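Local coordinates for protein serine hydrolase CCSP0084 (Cycloclasticus sp. P1, PDB 4I3F) that probably hydrolyses carbon-carbon bonds of meta-cleavage products, and perhaps esters, as a serine hydrolase of the alpha/beta hydrolase fold, at residues Glu159-Gly164 with Phe252-Asn257; Thr181-Asp186 with Gly278-Ile283. All coordinates share one frame; numbering follows the deposited sequence.

How the contacts relate
Strand 142-148 of the central sheet leads into a helical insertion that ends at strand 243-248. Its first helix supplies Glu159-Gly164, and the end of its next helix, 173-182, supplies Thr181-Asp186. After strand 243-248 the chain passes through Phe252-Asn257, closing contact 1; after strand 269-274 it reaches Gly278-Ile283, closing contact 2. The segments alternate along the chain, so the two closures cross. Each ties the insertion to a loop after one of the last two strands, the loops from which Asp251 and His279 come. The contacts also touch: Phe253 stacks on Phe183, and Ile254 packs against His279.

Contact 1 of 2, residues Glu159-Gly164 with Phe252-Asn257; sequences EGLTKG and FFIPLN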
loop_
_atom_site.group_PDB
_atom_site.type_symbol
_atom_site.label_atom_id
_atom_site.label_comp_id
_atom_site.label_asym_id
_atom_site.label_seq_id
_atom_site.Cartn_x
_atom_site.Cartn_y
_atom_site.Cartn_z
ATOM N N GLU A 159 -9.054 1.234 16.400
ATOM C CA GLU A 159 -8.567 0.088 17.160
ATOM C C GLU A 159 -7.600 -0.709 16.289
ATOM O O GLU A 159 -6.518 -1.111 16.734
ATOM C CB GLU A 159 -9.741 -0.799 17.595
ATOM C CG GLU A 159 -9.332 -2.039 18.402
ATOM C CD GLU A 159 -10.519 -2.822 18.928
ATOM O OE1 GLU A 159 -10.309 -3.729 19.765
ATOM O OE2 GLU A 159 -11.665 -2.526 18.518
ATOM N N GLY A 160 -7.992 -0.911 15.037
ATOM C CA GLY A 160 -7.198 -1.683 14.097
ATOM C C GLY A 160 -5.839 -1.081 13.805
ATOM O O GLY A 160 -4.816 -1.774 13.884
ATOM N N LEU A 161 -5.807 0.207 13.470
ATOM C CA LEU A 161 -4.538 0.804 13.090
ATOM C C LEU A 161 -3.618 0.905 14.294
ATOM O O LEU A 161 -2.401 0.786 14.160
ATOM C CB LEU A 161 -4.732 2.161 12.405
ATOM C CG LEU A 161 -3.515 2.640 11.601
ATOM C CD1 LEU A 161 -3.162 1.677 10.469
ATOM C CD2 LEU A 161 -3.729 4.044 11.061
ATOM N N THR A 162 -4.199 1.103 15.471
ATOM C CA THR A 162 -3.409 1.166 16.691
ATOM C C THR A 162 -2.757 -0.185 16.970
ATOM O O THR A 162 -1.556 -0.254 17.264
ATOM C CB THR A 162 -4.253 1.594 17.887
ATOM O OG1 THR A 162 -4.751 2.920 17.656
ATOM C CG2 THR A 162 -3.414 1.589 19.161
ATOM N N LYS A 163 -3.540 -1.257 16.875
ATOM C CA LYS A 163 -3.008 -2.588 17.165
ATOM C C LYS A 163 -1.992 -3.014 16.107
ATOM O O LYS A 163 -1.058 -3.777 16.402
ATOM C CB LYS A 163 -4.136 -3.616 17.311
ATOM C CG LYS A 163 -4.818 -3.554 18.684
ATOM C CD LYS A 163 -6.149 -4.313 18.732
ATOM C CE LYS A 163 -6.747 -4.243 20.137
ATOM N NZ LYS A 163 -8.053 -4.964 20.251
ATOM N N GLY A 164 -2.169 -2.522 14.886
ATOM C CA GLY A 164 -1.234 -2.800 13.806
ATOM C C GLY A 164 0.090 -2.060 13.941
ATOM O O GLY A 164 1.159 -2.676 14.014
ATOM N N PHE A 252 -11.710 -1.902 9.156
ATOM C CA PHE A 252 -11.453 -1.858 10.595
ATOM C C PHE A 252 -10.213 -1.023 10.936
ATOM O O PHE A 252 -9.941 -0.775 12.112
ATOM C CB PHE A 252 -11.283 -3.305 11.103
ATOM C CG PHE A 252 -11.146 -3.450 12.608
ATOM C CD1 PHE A 252 -12.240 -3.280 13.448
ATOM C CD2 PHE A 252 -9.931 -3.829 13.167
ATOM C CE1 PHE A 252 -12.114 -3.451 14.830
ATOM C CE2 PHE A 252 -9.793 -4.001 14.547
ATOM C CZ PHE A 252 -10.890 -3.812 15.376
ATOM N N PHE A 253 -9.472 -0.598 9.915
ATOM C CA PHE A 253 -8.193 0.091 10.107
ATOM C C PHE A 253 -8.261 1.558 9.672
ATOM O O PHE A 253 -7.871 2.460 10.422
ATOM C CB PHE A 253 -7.075 -0.654 9.340
ATOM C CG PHE A 253 -6.768 -2.022 9.901
ATOM C CD1 PHE A 253 -5.658 -2.219 10.703
ATOM C CD2 PHE A 253 -7.612 -3.102 9.648
ATOM C CE1 PHE A 253 -5.374 -3.476 11.241
ATOM C CE2 PHE A 253 -7.346 -4.361 10.184
ATOM C CZ PHE A 253 -6.226 -4.552 10.978
ATOM N N ILE A 254 -8.737 1.791 8.454
ATOM C CA ILE A 254 -8.866 3.145 7.917
ATOM C C ILE A 254 -10.355 3.430 7.757
ATOM O O ILE A 254 -11.040 2.708 7.057
ATOM C CB ILE A 254 -8.201 3.275 6.528
ATOM C CG1 ILE A 254 -6.805 2.660 6.522
ATOM C CG2 ILE A 254 -8.164 4.757 6.095
ATOM C CD1 ILE A 254 -5.857 3.283 7.551
ATOM N N PRO A 255 -10.863 4.485 8.410
ATOM C CA PRO A 255 -12.307 4.758 8.378
ATOM C C PRO A 255 -12.785 5.078 6.968
ATOM O O PRO A 255 -12.057 5.699 6.194
ATOM C CB PRO A 255 -12.451 5.985 9.282
ATOM C CG PRO A 255 -11.219 5.997 10.130
ATOM C CD PRO A 255 -10.133 5.443 9.259
ATOM N N LEU A 256 -13.989 4.633 6.632
ATOM C CA LEU A 256 -14.568 4.896 5.319
ATOM C C LEU A 256 -14.650 6.392 5.057
ATOM O O LEU A 256 -14.544 6.828 3.907
ATOM C CB LEU A 256 -15.974 4.288 5.254
ATOM C CG LEU A 256 -16.824 4.545 4.008
ATOM C CD1 LEU A 256 -16.140 3.972 2.789
ATOM C CD2 LEU A 256 -18.199 3.917 4.194
ATOM N N ASN A 257 -14.835 7.184 6.114
ATOM C CA ASN A 257 -14.896 8.643 5.952
ATOM C C ASN A 257 -13.656 9.230 5.277
ATOM O O ASN A 257 -13.722 10.302 4.672
ATOM C CB ASN A 257 -15.136 9.349 7.289
ATOM C CG ASN A 257 -16.561 9.216 7.778
ATOM O OD1 ASN A 257 -17.473 8.917 7.009
ATOM N ND2 ASN A 257 -16.761 9.452 9.069
#
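The first helix of the insertion, 159-165, rests through Gly160 on Phe252 and Phe253, in the loop after strand 243-248 that in alpha/beta hydrolases usually carries the acid of the catalytic triad, probably Asp251 here. The backbones come close because Gly160 has no side chain: its CA sits 3.5 Å from Phe252 O in a CA-H...O contact and lies over one face of the Phe253 ring, 4.0 Å from the centroid, a CH-pi contact. A CB on Gly160 would fall only 2.3 Å from Phe252 O. The flat Phe253 ring suits this place, sliding under the helix backbone where its CE1 lies 3.2 Å from Gly160 O. The aliphatic branches of Leu161 and Ile254 meet, CD2 to CD1, at 4.2 Å. Thr158 OG1 links the two elements, bonding to Leu161 N and Phe253 O, while Asp251 OD1 receives Phe253 N and Ile254 N. On the outer side, Glu159 runs extended, CG anti to the backbone N (chi1 180°), which carries the carboxylate to the rim of Phe252. Glu159 OE2 lies near the ring plane, 3.5 Å from Phe252 CZ, while Glu159 OE1 forms a salt bridge with Lys163 NZ at 2.6 Å through its anti lone pair.

Contact 2 of 2, residues Thr181-Asp186 with Gly278-Ile283; sequences TKFLFD and GHWVQI
Phe183 and Trp280 form the tight part of this contact, an offset stack with planes 3° apart and the Phe183 centroid 4.2 Å from that of the indole's five-membered ring. Trp280 CG is anti to its carbonyl carbon (chi1 -76°), which lays the broad indole over Phe183 CB, 3.5 Å from the six-membered ring's centroid, and the near part of the phenyl. Trp280 N also donates to Phe183 O at 3.1 Å, nearly straight (169°) and in the carbonyl plane. With an alanine in place of Trp280, one face of Phe183 would probably lose its stacking partner and the ring be freer to shift. Gly278 lets the chains close in, since a CB there would clash with Phe183 O. Packing is looser on one flank, where Leu184 CD2 lies 4.3 Å from Ile283 CB; apart from it, a water bridges Lys182 O and His279 N. Toward solvent, Phe185 CB lies 3.6 Å from Gly278 N, and the exposed ring leads away to meet His276. Inward, His279 CD2 approaches Phe183 CE1 at 3.8 Å; with ND1 bonded to Asp251 OD2 and its side chain against Ser125, His279 is placed as in the catalytic triad of alpha/beta hydrolases.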
loop_
_atom_site.group_PDB
_atom_site.type_symbol
_atom_site.label_atom_id
_atom_site.label_comp_id
_atom_site.label_asym_id
_atom_site.label_seq_id
_atom_site.Cartn_x
_atom_site.Cartn_y
_atom_site.Cartn_z
ATOM N N THR A 181 -6.819 -11.583 10.845
ATOM C CA THR A 181 -8.253 -11.855 10.846
ATOM C C THR A 181 -9.068 -10.576 10.624
ATOM O O THR A 181 -10.064 -10.579 9.886
ATOM C CB THR A 181 -8.673 -12.523 12.170
ATOM O OG1 THR A 181 -7.982 -13.773 12.312
ATOM C CG2 THR A 181 -10.166 -12.789 12.197
ATOM N N LYS A 182 -8.640 -9.479 11.249
ATOM C CA LYS A 182 -9.392 -8.217 11.188
ATOM C C LYS A 182 -9.235 -7.469 9.865
ATOM O O LYS A 182 -10.015 -6.562 9.557
ATOM C CB LYS A 182 -9.010 -7.303 12.357
ATOM C CG LYS A 182 -9.568 -7.750 13.699
ATOM C CD LYS A 182 -11.095 -7.654 13.699
ATOM C CE LYS A 182 -11.683 -8.097 15.026
ATOM N NZ LYS A 182 -13.173 -7.945 15.058
ATOM N N PHE A 183 -8.232 -7.844 9.080
ATOM C CA PHE A 183 -8.053 -7.270 7.754
ATOM C C PHE A 183 -9.126 -7.739 6.776
ATOM O O PHE A 183 -9.263 -7.186 5.683
ATOM C CB PHE A 183 -6.669 -7.621 7.194
ATOM C CG PHE A 183 -5.572 -6.717 7.678
ATOM C CD1 PHE A 183 -5.540 -5.382 7.293
ATOM C CD2 PHE A 183 -4.567 -7.198 8.502
ATOM C CE1 PHE A 183 -4.525 -4.541 7.731
ATOM C CE2 PHE A 183 -3.550 -6.362 8.949
ATOM C CZ PHE A 183 -3.525 -5.038 8.555
ATOM N N LEU A 184 -9.874 -8.766 7.159
ATOM C CA LEU A 184 -10.928 -9.283 6.301
ATOM C C LEU A 184 -12.269 -9.214 7.024
ATOM O O LEU A 184 -12.328 -9.361 8.248
ATOM C CB LEU A 184 -10.621 -10.726 5.901
ATOM C CG LEU A 184 -9.404 -10.871 4.987
ATOM C CD1 LEU A 184 -8.847 -12.270 5.046
ATOM C CD2 LEU A 184 -9.795 -10.533 3.569
ATOM N N PHE A 185 -13.338 -8.979 6.269
ATOM C CA PHE A 185 -14.682 -9.038 6.832
ATOM C C PHE A 185 -15.107 -10.491 7.060
ATOM O O PHE A 185 -15.767 -10.801 8.058
ATOM C CB PHE A 185 -15.689 -8.328 5.918
ATOM C CG PHE A 185 -17.103 -8.400 6.421
ATOM C CD1 PHE A 185 -17.580 -7.462 7.325
ATOM C CD2 PHE A 185 -17.950 -9.418 6.001
ATOM C CE1 PHE A 185 -18.894 -7.542 7.799
ATOM C CE2 PHE A 185 -19.251 -9.506 6.471
ATOM C CZ PHE A 185 -19.721 -8.559 7.369
ATOM N N ASP A 186 -14.734 -11.372 6.129
ATOM C CA ASP A 186 -14.967 -12.812 6.269
ATOM C C ASP A 186 -13.622 -13.525 6.242
ATOM O O ASP A 186 -13.097 -13.827 5.175
ATOM C CB ASP A 186 -15.882 -13.342 5.151
ATOM C CG ASP A 186 -16.039 -14.865 5.178
ATOM O OD1 ASP A 186 -15.613 -15.503 6.155
ATOM O OD2 ASP A 186 -16.608 -15.430 4.215
ATOM N N GLY A 278 -13.416 -6.161 4.211
ATOM C CA GLY A 278 -12.408 -5.656 5.124
ATOM C C GLY A 278 -11.359 -4.827 4.423
ATOM O O GLY A 278 -11.375 -4.674 3.194
ATOM N N HIS A 279 -10.438 -4.279 5.210
ATOM C CA HIS A 279 -9.372 -3.440 4.664
ATOM C C HIS A 279 -8.671 -4.000 3.422
ATOM O O HIS A 279 -8.390 -3.255 2.477
ATOM C CB HIS A 279 -8.319 -3.115 5.725
ATOM C CG HIS A 279 -7.265 -2.183 5.220
ATOM N ND1 HIS A 279 -7.544 -0.881 4.860
ATOM C CD2 HIS A 279 -5.955 -2.383 4.937
ATOM C CE1 HIS A 279 -6.439 -0.306 4.416
ATOM N NE2 HIS A 279 -5.462 -1.199 4.446
ATOM N N TRP A 280 -8.368 -5.296 3.430
ATOM C CA TRP A 280 -7.729 -5.934 2.274
ATOM C C TRP A 280 -8.741 -6.235 1.176
ATOM O O TRP A 280 -9.074 -7.404 0.950
ATOM C CB TRP A 280 -7.055 -7.243 2.688
ATOM C CG TRP A 280 -5.758 -7.064 3.423
ATOM C CD1 TRP A 280 -5.001 -5.926 3.495
ATOM C CD2 TRP A 280 -5.069 -8.055 4.193
ATOM N NE1 TRP A 280 -3.885 -6.154 4.264
ATOM C CE2 TRP A 280 -3.903 -7.452 4.706
ATOM C CE3 TRP A 280 -5.324 -9.394 4.501
ATOM C CZ2 TRP A 280 -2.991 -8.146 5.507
ATOM C CZ3 TRP A 280 -4.416 -10.083 5.298
ATOM C CH2 TRP A 280 -3.268 -9.456 5.793
ATOM N N VAL A 281 -9.216 -5.187 0.504
ATOM C CA VAL A 281 -10.213 -5.310 -0.563
ATOM C C VAL A 281 -9.719 -6.255 -1.651
ATOM O O VAL A 281 -10.497 -7.033 -2.206
ATOM C CB VAL A 281 -10.521 -3.932 -1.211
ATOM C CG1 VAL A 281 -11.553 -4.077 -2.309
ATOM C CG2 VAL A 281 -11.015 -2.930 -0.165
ATOM N N GLN A 282 -8.418 -6.197 -1.932
ATOM C CA GLN A 282 -7.825 -6.969 -3.019
ATOM C C GLN A 282 -7.740 -8.467 -2.731
ATOM O O GLN A 282 -7.569 -9.268 -3.654
ATOM C CB GLN A 282 -6.442 -6.404 -3.387
ATOM C CG GLN A 282 -5.252 -6.990 -2.621
ATOM C CD GLN A 282 -5.109 -6.493 -1.180
ATOM O OE1 GLN A 282 -6.022 -5.897 -0.604
ATOM N NE2 GLN A 282 -3.944 -6.752 -0.594
ATOM N N ILE A 283 -7.852 -8.844 -1.456
ATOM C CA ILE A 283 -7.882 -10.248 -1.070
ATOM C C ILE A 283 -9.323 -10.709 -0.866
ATOM O O ILE A 283 -9.685 -11.812 -1.264
ATOM C CB ILE A 283 -7.105 -10.509 0.248
ATOM C CG1 ILE A 283 -5.688 -9.942 0.183
ATOM C CG2 ILE A 283 -7.075 -12.011 0.574
ATOM C CD1 ILE A 283 -4.842 -10.543 -0.894
HETATM O O HOH W 1 -11.048 -4.526 7.987
#